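Local coordinates for plasmodesmata-located protein 5 (Arabidopsis thaliana, PDB 6GRE), which restricts cell-to-cell trafficking through plasmodesmata during salicylic acid-triggered immune responses by regulating callose deposition, and is required for systemic acquired resistance, at residues 12-17 / 93-98. Sequence-based numbering, arbitrary orientation. Where two conformers were deposited one is given.
Sequences VCSPAK and SYSGFL. With NAG (2-acetamido-2-deoxy-beta-D-glucopyranose), chain C.
Ser93 OG donates to Ser14 O (2.6 Å), on a carbonyl lone pair, its one proton presumably shared with Cys90 O. With OG anti to its carbonyl carbon (chi1 -72°), Ser93 also accepts from a water, which accepts from Lys17 NZ, itself hydrogen-bonded to Asn92 OD1. Tyr94 N donates to Ala16 O (3.1 Å), an acceptor shared with Ser14 OG. The Tyr94 ring reaches past Ala16: CD2 lies 4.0 Å from Ala16 CB, and NAG O5 sits over one face, offset toward the rim; Ala16, Tyr94 and Asn109 line this glycan site. Ser95 is gripped twice by Ser14, its N donating to Ser14 OG and its O accepting from Ser14 N, both 3.0 Å. Ser14 OG, held between its backbone N and carbonyl carbon (chi1 61°), thus links Ala16 to Ser95. Gly96 faces Cys13 as a non-hydrogen-bonded antiparallel pair. Val12 N donates to Phe97 O and Phe97 N to Val12 O, each 2.8 Å, the second more bent (135° at the hydrogen). Strand 10-13 is outermost, within this chain, in the first Gnk2-homologous domain's five-stranded antiparallel sheet; 96-99 pairs onward with 103-108, Leu98 packs on helix 72-90, and the Cys13–Cys90 disulfide ties the edge to that helix's end.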
# COMPACT_ATOMS: atom_id res chain seq x y z
N VAL A 12 -5.09 2.81 9.05
CA VAL A 12 -6.26 2.10 9.48
C VAL A 12 -5.88 1.29 10.72
O VAL A 12 -4.96 0.47 10.64
CB VAL A 12 -6.80 1.16 8.39
CG1 VAL A 12 -8.10 0.51 8.84
CG2 VAL A 12 -6.93 1.88 7.07
N CYS A 13 -6.66 1.48 11.80
CA CYS A 13 -6.37 0.91 13.14
C CYS A 13 -7.65 0.26 13.68
O CYS A 13 -8.67 0.92 13.76
CB CYS A 13 -5.89 2.00 14.10
SG CYS A 13 -4.64 3.13 13.42
N SER A 14 -7.61 -1.03 14.03
CA SER A 14 -8.82 -1.75 14.52
C SER A 14 -9.33 -1.14 15.82
O SER A 14 -8.53 -0.74 16.66
CB SER A 14 -8.55 -3.22 14.71
OG SER A 14 -7.51 -3.43 15.68
N PRO A 15 -10.66 -1.02 16.01
CA PRO A 15 -11.23 -0.75 17.34
C PRO A 15 -10.73 -1.68 18.44
O PRO A 15 -10.45 -1.23 19.54
CB PRO A 15 -12.73 -0.97 17.13
CG PRO A 15 -12.95 -0.57 15.69
CD PRO A 15 -11.69 -1.03 14.96
N ALA A 16 -10.61 -2.97 18.12
CA ALA A 16 -10.16 -3.98 19.08
C ALA A 16 -8.68 -3.74 19.43
O ALA A 16 -7.86 -3.56 18.53
CB ALA A 16 -10.38 -5.36 18.54
N LYS A 17 -8.39 -3.77 20.74
CA LYS A 17 -7.06 -3.50 21.30
C LYS A 17 -6.53 -4.74 22.03
O LYS A 17 -7.29 -5.50 22.63
CB LYS A 17 -7.07 -2.34 22.29
CG LYS A 17 -7.75 -1.05 21.84
CD LYS A 17 -7.30 -0.57 20.47
CE LYS A 17 -7.94 0.73 20.07
NZ LYS A 17 -7.27 1.89 20.71
N SER A 93 -3.98 -1.11 18.83
CA SER A 93 -4.84 -1.87 17.91
C SER A 93 -4.20 -3.20 17.55
O SER A 93 -3.02 -3.24 17.26
CB SER A 93 -5.12 -1.07 16.66
OG SER A 93 -6.00 -0.00 16.93
N TYR A 94 -5.00 -4.27 17.50
CA TYR A 94 -4.55 -5.54 16.99
C TYR A 94 -4.16 -5.40 15.51
O TYR A 94 -3.17 -6.00 15.08
CB TYR A 94 -5.62 -6.62 17.07
CG TYR A 94 -5.72 -7.31 18.41
CD1 TYR A 94 -4.75 -8.21 18.82
CD2 TYR A 94 -6.81 -7.10 19.23
CE1 TYR A 94 -4.83 -8.85 20.04
CE2 TYR A 94 -6.91 -7.74 20.46
CZ TYR A 94 -5.92 -8.61 20.86
OH TYR A 94 -6.04 -9.24 22.07
N SER A 95 -4.94 -4.62 14.75
CA SER A 95 -4.71 -4.47 13.30
C SER A 95 -4.28 -3.03 12.99
O SER A 95 -4.89 -2.07 13.44
CB SER A 95 -5.94 -4.87 12.52
OG SER A 95 -6.57 -6.02 13.08
N GLY A 96 -3.20 -2.89 12.21
CA GLY A 96 -2.71 -1.60 11.82
C GLY A 96 -2.23 -1.66 10.38
O GLY A 96 -1.59 -2.63 9.96
N PHE A 97 -2.54 -0.61 9.63
CA PHE A 97 -2.22 -0.48 8.21
C PHE A 97 -1.79 0.97 7.99
O PHE A 97 -2.66 1.84 8.13
CB PHE A 97 -3.44 -0.92 7.39
CG PHE A 97 -3.29 -0.96 5.89
CD1 PHE A 97 -2.06 -0.81 5.27
CD2 PHE A 97 -4.39 -1.22 5.08
CE1 PHE A 97 -1.93 -0.84 3.89
CE2 PHE A 97 -4.25 -1.25 3.70
CZ PHE A 97 -3.02 -1.09 3.11
N LEU A 98 -0.53 1.20 7.64
CA LEU A 98 -0.05 2.53 7.38
C LEU A 98 0.49 2.59 5.95
O LEU A 98 1.38 1.82 5.60
CB LEU A 98 1.02 2.90 8.41
CG LEU A 98 1.47 4.35 8.40
CD1 LEU A 98 0.37 5.26 8.91
CD2 LEU A 98 2.70 4.51 9.27
C1 NAG C . -8.25 -11.12 16.81
C2 NAG C . -8.77 -12.51 17.16
C3 NAG C . -10.28 -12.51 17.26
C4 NAG C . -10.72 -11.45 18.24
C5 NAG C . -10.08 -10.08 17.94
C6 NAG C . -10.30 -9.10 19.09
C7 NAG C . -7.38 -14.35 16.38
C8 NAG C . -7.11 -15.33 15.29
N2 NAG C . -8.39 -13.51 16.19
O3 NAG C . -10.69 -13.81 17.70
O4 NAG C . -12.16 -11.33 18.20
O5 NAG C . -8.66 -10.19 17.80
O6 NAG C . -9.71 -9.63 20.30
O7 NAG C . -6.71 -14.33 17.41
O HOH W 1 -5.89 2.34 18.32